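Local coordinates for arabinosyltransferase C (PDB 3PTY), which polymerises arabinose into the arabinan of arabinogalactan and carries a lectin-like carbohydrate-binding module as its extracellular C-terminal domain, at residues A162-V167 with A328-D333; G191-S196 with Q224-A229; G195-A200 with S216-T221. All blocks are in the same frame, centred on the assembly; numbering follows the deposited sequence.

All three contacts lie in the C-terminal domain and reach its antiparallel sheet. Interaction 1 joins that sheet to the mixed sheet. Interactions 2 and 3 lie toward the surface, share G195 and S196 and have centres about 10 Å apart. Interaction 1 is about 15 Å from interaction 3 and about 21 Å from interaction 2, centre to centre. Apolar side chains connect them: V167 CG2 lies 3.7 Å from F199 CZ and 3.8 Å from L227 CD2. F199 CZ is also 4.0 Å from L227 CD2. The bound octyl arabinofuranoside touches L331 and D333 of interaction 1, and the Y330 side chain is about 12 Å from a bound copy.

Interaction 1: residues A162-V167 with A328-D333; sequences APLLVV and ASYLKD
The ring of Y330 is the flat group of this contact, and methyls of L164 and V166 approach it obliquely. L164 CD1 lies 4.0 Å from Y330 CD2. V166 CG2 lies 4.0 Å from Y330 CE2, further along the same ring side. This packing joins strand 164-171 of the antiparallel sheet, which carries L164 and V166, to strand 322-331 of the mixed sheet, within a lectin-like carbohydrate-binding module of beta-sandwich type. Y330 is near the end of its strand. CG of Y330 lies beside the backbone N (chi1 -47°), which carries the ring toward the other sheet. The leucine and tyrosine side chains run past one another in opposite senses, while V166 and the tyrosine meet head-on. All three residues are buried. N210, R212, R246 and P248 also touch the tyrosine. Before strand 164-171, P163 is the centre of an inverse gamma turn, with a weak bond from L164 N to A162 O. Just past the end of strand 322-331, D333 belongs to the arabinofuranoside pocket. The phenol is buried but satisfied by a hydrogen bond with E40 OE1. Beside that polar group, V166 CG1 sits 3.7 Å from Y330 OH.

Interaction 2: residues G191-S196 with Q224-A229; sequences GHHGGS and QVRLVA
H193 and R226 cross at about a right angle, with the imidazole and guanidinium planes 48° apart. They are therefore not stacked. The approach is oblique to both groups, and H193 ND1 is 4.0 Å from R226 NH2. No direct bond joins them. The structure does not settle the protonation of H193, but the nearby arginine would probably disfavour a second positive charge there. CG of R226 sits between the backbone N and the carbonyl carbon (chi1 69°). From CG to NE the chain is extended. Strand 178-183 lies between strands 224-231 and 195-202 in the sheet, and R226 NE hydrogen-bonds Q181 OE1 of it, which helps fix the rotation of the guanidinium. H193 also touches Q181, and its ring meets G195 C edge-on and in plane. A water links the far end of the arginine to the other segment. It lies at the guanidinium edge, in plane, accepts from R226 NH1 at 2.9 Å and donates to G191 O at 2.9 Å. R226 NH2 is 4.1 Å from G191 O, too far for a bond, so the water makes the link. The contact is at the surface, and both G191 and H193 are exposed. G191 has positive phi and ends helix 185-189 in a Schellman motif. The arrangement is that of a helix C-terminus and the loop after it, laid beside an arginine of an antiparallel sheet.

Interaction 3: residues G195-A200 with S216-T221; sequences GSMEFA and SAIPST
M197 CE presses on A217 CB at 3.4 Å, closer than two methyl carbons normally pack. M197 SD is close to the same methyl, at 3.8 Å from A217 CB. The thioether end thus closes on A217 with two successive atoms. A bend at the last torsion (chi3 -56°), after an extended chi2, turns the methyl toward the alanine. The I218 side is looser, with M197 SD 4.2 Å from I218 CG1. The contact is apolar throughout. M197 belongs to strand 195-202, which forms a beta-hairpin with strand 209-214 in the antiparallel sheet. A217 and I218 follow that second strand, A217 at the end of a 3-10 segment, in the connection to strand 224-231. The methionine therefore packs the first hairpin strand against the loop leaving the second. A213 and P214 of the second strand and W182 of the neighbouring strand also touch M197. The solvent side is different. A217 is exposed, and M197 and I218 are only partly covered, although a neighbouring molecule in the crystal touches M197 and A217. From P219 onward the loop makes no contact with 195-200, although P219 itself packs on W182.

Interaction 1: residues A162-V167 with A328-D333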
loop_
_atom_site.group_PDB
_atom_site.type_symbol
_atom_site.label_atom_id
_atom_site.label_comp_id
_atom_site.label_asym_id
_atom_site.label_seq_id
_atom_site.Cartn_x
_atom_site.Cartn_y
_atom_site.Cartn_z
ATOM N N ALA A 162 -7.269 -23.413 13.155
ATOM C CA ALA A 162 -7.544 -23.319 11.726
ATOM C C ALA A 162 -7.419 -24.727 11.147
ATOM O O ALA A 162 -6.645 -25.536 11.660
ATOM C CB ALA A 162 -6.561 -22.375 11.050
ATOM N N PRO A 163 -8.183 -25.032 10.086
ATOM C CA PRO A 163 -8.144 -26.377 9.499
ATOM C C PRO A 163 -6.974 -26.514 8.526
ATOM O O PRO A 163 -7.154 -26.986 7.404
ATOM C CB PRO A 163 -9.463 -26.450 8.732
ATOM C CG PRO A 163 -9.706 -25.030 8.297
ATOM C CD PRO A 163 -9.115 -24.139 9.370
ATOM N N LEU A 164 -5.787 -26.104 8.960
ATOM C CA LEU A 164 -4.623 -26.082 8.083
ATOM C C LEU A 164 -3.405 -26.631 8.793
ATOM O O LEU A 164 -3.249 -26.450 10.000
ATOM C CB LEU A 164 -4.292 -24.642 7.690
ATOM C CG LEU A 164 -5.332 -23.803 6.948
ATOM C CD1 LEU A 164 -4.847 -22.364 6.876
ATOM C CD2 LEU A 164 -5.572 -24.365 5.554
ATOM N N LEU A 165 -2.531 -27.277 8.030
ATOM C CA LEU A 165 -1.197 -27.600 8.505
ATOM C C LEU A 165 -0.305 -26.527 7.899
ATOM O O LEU A 165 -0.298 -26.332 6.681
ATOM C CB LEU A 165 -0.789 -28.990 8.017
ATOM C CG LEU A 165 0.506 -29.654 8.501
ATOM C CD1 LEU A 165 1.746 -28.887 8.052
ATOM C CD2 LEU A 165 0.496 -29.838 10.002
ATOM N N VAL A 166 0.427 -25.812 8.743
ATOM C CA VAL A 166 1.175 -24.651 8.277
ATOM C C VAL A 166 2.658 -24.806 8.553
ATOM O O VAL A 166 3.056 -25.323 9.595
ATOM C CB VAL A 166 0.650 -23.359 8.939
ATOM C CG1 VAL A 166 1.624 -22.194 8.727
ATOM C CG2 VAL A 166 -0.734 -23.025 8.395
ATOM N N VAL A 167 3.473 -24.354 7.606
ATOM C CA VAL A 167 4.913 -24.302 7.801
ATOM C C VAL A 167 5.410 -22.918 7.402
ATOM O O VAL A 167 5.191 -22.479 6.278
ATOM C CB VAL A 167 5.629 -25.356 6.933
ATOM C CG1 VAL A 167 7.135 -25.110 6.926
ATOM C CG2 VAL A 167 5.300 -26.760 7.433
ATOM N N ALA A 328 0.978 -13.706 12.059
ATOM C CA ALA A 328 0.442 -14.679 11.116
ATOM C C ALA A 328 -1.074 -14.528 11.047
ATOM O O ALA A 328 -1.733 -14.395 12.071
ATOM C CB ALA A 328 0.823 -16.092 11.543
ATOM N N SER A 329 -1.636 -14.541 9.844
ATOM C CA SER A 329 -3.086 -14.476 9.716
ATOM C C SER A 329 -3.563 -15.190 8.453
ATOM O O SER A 329 -2.784 -15.397 7.522
ATOM C CB SER A 329 -3.558 -13.018 9.702
ATOM O OG SER A 329 -3.184 -12.393 8.486
ATOM N N TYR A 330 -4.851 -15.535 8.426
ATOM C CA TYR A 330 -5.436 -16.325 7.345
ATOM C C TYR A 330 -6.850 -15.836 7.079
ATOM O O TYR A 330 -7.571 -15.498 8.009
ATOM C CB TYR A 330 -5.481 -17.810 7.743
ATOM C CG TYR A 330 -4.170 -18.277 8.335
ATOM C CD1 TYR A 330 -3.914 -18.130 9.687
ATOM C CD2 TYR A 330 -3.178 -18.836 7.536
ATOM C CE1 TYR A 330 -2.712 -18.534 10.237
ATOM C CE2 TYR A 330 -1.960 -19.245 8.084
ATOM C CZ TYR A 330 -1.740 -19.090 9.434
ATOM O OH TYR A 330 -0.546 -19.481 10.000
ATOM N N LEU A 331 -7.253 -15.806 5.814
ATOM C CA LEU A 331 -8.621 -15.412 5.471
ATOM C C LEU A 331 -9.537 -16.637 5.479
ATOM O O LEU A 331 -9.366 -17.548 4.672
ATOM C CB LEU A 331 -8.654 -14.754 4.090
ATOM C CG LEU A 331 -10.016 -14.238 3.625
ATOM C CD1 LEU A 331 -10.525 -13.150 4.574
ATOM C CD2 LEU A 331 -9.932 -13.718 2.190
ATOM N N LYS A 332 -10.511 -16.652 6.385
ATOM C CA LYS A 332 -11.452 -17.775 6.510
ATOM C C LYS A 332 -12.139 -18.183 5.191
ATOM O O LYS A 332 -12.367 -19.376 4.933
ATOM C CB LYS A 332 -12.511 -17.429 7.560
ATOM C CG LYS A 332 -13.574 -18.486 7.756
ATOM C CD LYS A 332 -14.505 -18.121 8.906
ATOM C CE LYS A 332 -15.249 -16.828 8.622
ATOM N NZ LYS A 332 -16.444 -16.676 9.501
ATOM N N ASP A 333 -12.463 -17.194 4.363
ATOM C CA ASP A 333 -13.151 -17.416 3.083
ATOM C C ASP A 333 -12.290 -18.043 1.984
ATOM O O ASP A 333 -12.818 -18.597 1.020
ATOM C CB ASP A 333 -13.725 -16.101 2.562
ATOM C CG ASP A 333 -14.584 -15.400 3.591
ATOM O OD1 ASP A 333 -14.043 -14.547 4.328
ATOM O OD2 ASP A 333 -15.788 -15.722 3.674
#

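Interaction 2: residues G191-S196 with Q224-A229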
loop_
_atom_site.group_PDB
_atom_site.type_symbol
_atom_site.label_atom_id
_atom_site.label_comp_id
_atom_site.label_asym_id
_atom_site.label_seq_id
_atom_site.Cartn_x
_atom_site.Cartn_y
_atom_site.Cartn_z
ATOM N N GLY A 191 9.569 -47.031 8.515
ATOM C CA GLY A 191 10.253 -46.082 7.654
ATOM C C GLY A 191 9.492 -45.712 6.390
ATOM O O GLY A 191 10.044 -45.072 5.492
ATOM N N HIS A 192 8.222 -46.102 6.318
ATOM C CA HIS A 192 7.403 -45.792 5.150
ATOM C C HIS A 192 6.452 -44.628 5.416
ATOM O O HIS A 192 6.281 -44.199 6.557
ATOM C CB HIS A 192 6.583 -47.014 4.727
ATOM C CG HIS A 192 7.404 -48.245 4.497
ATOM N ND1 HIS A 192 6.975 -49.504 4.861
ATOM C CD2 HIS A 192 8.631 -48.408 3.950
ATOM C CE1 HIS A 192 7.900 -50.390 4.540
ATOM N NE2 HIS A 192 8.917 -49.752 3.988
ATOM N N HIS A 193 5.823 -44.135 4.353
ATOM C CA HIS A 193 4.758 -43.141 4.480
ATOM C C HIS A 193 3.569 -43.570 3.627
ATOM O O HIS A 193 3.737 -44.289 2.642
ATOM C CB HIS A 193 5.251 -41.746 4.076
ATOM C CG HIS A 193 5.621 -41.622 2.630
ATOM N ND1 HIS A 193 6.784 -42.151 2.110
ATOM C CD2 HIS A 193 4.990 -41.015 1.597
ATOM C CE1 HIS A 193 6.847 -41.882 0.817
ATOM N NE2 HIS A 193 5.771 -41.193 0.481
ATOM N N GLY A 194 2.369 -43.143 4.012
ATOM C CA GLY A 194 1.161 -43.551 3.318
ATOM C C GLY A 194 0.796 -42.653 2.154
ATOM O O GLY A 194 -0.004 -43.026 1.300
ATOM N N GLY A 195 1.375 -41.457 2.116
ATOM C CA GLY A 195 1.068 -40.516 1.054
ATOM C C GLY A 195 1.679 -39.163 1.358
ATOM O O GLY A 195 2.354 -38.995 2.379
ATOM N N SER A 196 1.445 -38.199 0.477
ATOM C CA SER A 196 2.009 -36.868 0.670
ATOM C C SER A 196 1.222 -35.825 -0.100
ATOM O O SER A 196 0.427 -36.151 -1.001
ATOM C CB SER A 196 3.471 -36.844 0.234
ATOM O OG SER A 196 3.581 -36.982 -1.166
ATOM N N GLN A 224 0.922 -39.438 12.000
ATOM C CA GLN A 224 2.206 -38.742 12.018
ATOM C C GLN A 224 2.464 -38.053 10.683
ATOM O O GLN A 224 1.998 -38.517 9.642
ATOM C CB GLN A 224 3.343 -39.735 12.309
ATOM C CG GLN A 224 3.119 -40.589 13.546
ATOM C CD GLN A 224 4.281 -41.518 13.851
ATOM O OE1 GLN A 224 5.428 -41.256 13.471
ATOM N NE2 GLN A 224 3.991 -42.609 14.556
ATOM N N VAL A 225 3.205 -36.946 10.709
ATOM C CA VAL A 225 3.592 -36.281 9.469
ATOM C C VAL A 225 5.050 -35.868 9.532
ATOM O O VAL A 225 5.613 -35.721 10.616
ATOM C CB VAL A 225 2.742 -35.026 9.182
ATOM C CG1 VAL A 225 1.278 -35.401 8.967
ATOM C CG2 VAL A 225 2.898 -33.999 10.316
ATOM N N ARG A 226 5.661 -35.681 8.371
ATOM C CA ARG A 226 7.011 -35.132 8.325
ATOM C C ARG A 226 7.160 -34.266 7.088
ATOM O O ARG A 226 6.370 -34.376 6.149
ATOM C CB ARG A 226 8.061 -36.247 8.334
ATOM C CG ARG A 226 8.105 -37.078 7.055
ATOM C CD ARG A 226 9.177 -38.179 7.132
ATOM N NE ARG A 226 9.081 -39.094 5.996
ATOM C CZ ARG A 226 9.725 -40.256 5.902
ATOM N NH1 ARG A 226 10.539 -40.662 6.878
ATOM N NH2 ARG A 226 9.556 -41.012 4.824
ATOM N N LEU A 227 8.180 -33.414 7.093
ATOM C CA LEU A 227 8.474 -32.539 5.969
ATOM C C LEU A 227 9.601 -33.112 5.131
ATOM O O LEU A 227 10.568 -33.659 5.665
ATOM C CB LEU A 227 8.911 -31.154 6.473
ATOM C CG LEU A 227 7.938 -30.413 7.383
ATOM C CD1 LEU A 227 8.528 -29.056 7.790
ATOM C CD2 LEU A 227 6.590 -30.246 6.680
ATOM N N VAL A 228 9.485 -32.974 3.817
ATOM C CA VAL A 228 10.579 -33.341 2.932
ATOM C C VAL A 228 10.781 -32.213 1.940
ATOM O O VAL A 228 9.818 -31.625 1.446
ATOM C CB VAL A 228 10.319 -34.671 2.199
ATOM C CG1 VAL A 228 10.149 -35.813 3.210
ATOM C CG2 VAL A 228 9.100 -34.559 1.301
ATOM N N ALA A 229 12.038 -31.890 1.675
ATOM C CA ALA A 229 12.353 -30.802 0.772
ATOM C C ALA A 229 13.515 -31.212 -0.111
ATOM O O ALA A 229 14.426 -31.914 0.330
ATOM C CB ALA A 229 12.692 -29.523 1.555
HETATM O O HOH W 1 12.070 -43.075 6.249
#

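Interaction 3: residues G195-A200 with S216-T221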
loop_
_atom_site.group_PDB
_atom_site.type_symbol
_atom_site.label_atom_id
_atom_site.label_comp_id
_atom_site.label_asym_id
_atom_site.label_seq_id
_atom_site.Cartn_x
_atom_site.Cartn_y
_atom_site.Cartn_z
ATOM N N GLY A 195 1.375 -41.457 2.116
ATOM C CA GLY A 195 1.068 -40.516 1.054
ATOM C C GLY A 195 1.679 -39.163 1.358
ATOM O O GLY A 195 2.354 -38.995 2.379
ATOM N N SER A 196 1.445 -38.199 0.477
ATOM C CA SER A 196 2.009 -36.868 0.670
ATOM C C SER A 196 1.222 -35.825 -0.100
ATOM O O SER A 196 0.427 -36.151 -1.001
ATOM C CB SER A 196 3.471 -36.844 0.234
ATOM O OG SER A 196 3.581 -36.982 -1.166
ATOM N N MET A 197 1.437 -34.562 0.256
ATOM C CA MET A 197 0.792 -33.462 -0.446
ATOM C C MET A 197 1.742 -32.281 -0.552
ATOM O O MET A 197 2.783 -32.238 0.110
ATOM C CB MET A 197 -0.485 -33.035 0.283
ATOM C CG MET A 197 -0.249 -32.478 1.692
ATOM S SD MET A 197 -1.800 -32.166 2.548
ATOM C CE MET A 197 -2.586 -31.060 1.380
ATOM N N GLU A 198 1.382 -31.335 -1.406
ATOM C CA GLU A 198 2.123 -30.091 -1.537
ATOM C C GLU A 198 1.459 -29.017 -0.692
ATOM O O GLU A 198 0.348 -29.215 -0.196
ATOM C CB GLU A 198 2.144 -29.665 -3.003
ATOM C CG GLU A 198 3.051 -30.537 -3.839
ATOM C CD GLU A 198 2.970 -30.209 -5.312
ATOM O OE1 GLU A 198 2.259 -29.248 -5.672
ATOM O OE2 GLU A 198 3.622 -30.916 -6.105
ATOM N N PHE A 199 2.148 -27.890 -0.526
ATOM C CA PHE A 199 1.616 -26.752 0.208
ATOM C C PHE A 199 1.199 -25.679 -0.782
ATOM O O PHE A 199 1.767 -25.581 -1.870
ATOM C CB PHE A 199 2.696 -26.130 1.106
ATOM C CG PHE A 199 3.051 -26.949 2.316
ATOM C CD1 PHE A 199 4.045 -27.914 2.248
ATOM C CD2 PHE A 199 2.413 -26.731 3.526
ATOM C CE1 PHE A 199 4.385 -28.662 3.359
ATOM C CE2 PHE A 199 2.749 -27.468 4.646
ATOM C CZ PHE A 199 3.740 -28.437 4.563
ATOM N N ALA A 200 0.230 -24.860 -0.392
ATOM C CA ALA A 200 -0.032 -23.613 -1.101
ATOM C C ALA A 200 0.962 -22.579 -0.593
ATOM O O ALA A 200 1.043 -22.319 0.605
ATOM C CB ALA A 200 -1.450 -23.141 -0.857
ATOM N N SER A 216 -7.952 -31.273 5.592
ATOM C CA SER A 216 -8.929 -32.166 4.968
ATOM C C SER A 216 -8.279 -33.142 3.993
ATOM O O SER A 216 -8.820 -34.202 3.726
ATOM C CB SER A 216 -10.027 -31.368 4.256
ATOM O OG SER A 216 -9.506 -30.676 3.132
ATOM N N ALA A 217 -7.116 -32.787 3.460
ATOM C CA ALA A 217 -6.439 -33.663 2.504
ATOM C C ALA A 217 -5.737 -34.842 3.179
ATOM O O ALA A 217 -5.408 -35.830 2.522
ATOM C CB ALA A 217 -5.443 -32.864 1.662
ATOM N N ILE A 218 -5.490 -34.735 4.483
ATOM C CA ILE A 218 -4.789 -35.794 5.208
ATOM C C ILE A 218 -5.755 -36.888 5.648
ATOM O O ILE A 218 -6.741 -36.609 6.324
ATOM C CB ILE A 218 -4.066 -35.250 6.453
ATOM C CG1 ILE A 218 -3.152 -34.080 6.079
ATOM C CG2 ILE A 218 -3.263 -36.362 7.132
ATOM C CD1 ILE A 218 -2.362 -33.530 7.261
ATOM N N PRO A 219 -5.477 -38.146 5.268
ATOM C CA PRO A 219 -6.404 -39.228 5.624
ATOM C C PRO A 219 -6.594 -39.346 7.137
ATOM O O PRO A 219 -5.657 -39.125 7.901
ATOM C CB PRO A 219 -5.715 -40.487 5.071
ATOM C CG PRO A 219 -4.789 -39.984 4.005
ATOM C CD PRO A 219 -4.325 -38.629 4.490
ATOM N N SER A 220 -7.797 -39.720 7.551
ATOM C CA SER A 220 -8.164 -39.767 8.967
ATOM C C SER A 220 -7.364 -40.780 9.781
ATOM O O SER A 220 -7.276 -40.667 11.001
ATOM C CB SER A 220 -9.661 -40.065 9.109
ATOM O OG SER A 220 -9.964 -41.351 8.593
ATOM N N THR A 221 -6.785 -41.768 9.108
ATOM C CA THR A 221 -5.982 -42.778 9.782
ATOM C C THR A 221 -4.520 -42.358 9.949
ATOM O O THR A 221 -3.753 -43.039 10.618
ATOM C CB THR A 221 -5.976 -44.080 8.994
ATOM O OG1 THR A 221 -5.607 -43.796 7.640
ATOM C CG2 THR A 221 -7.356 -44.737 9.023
#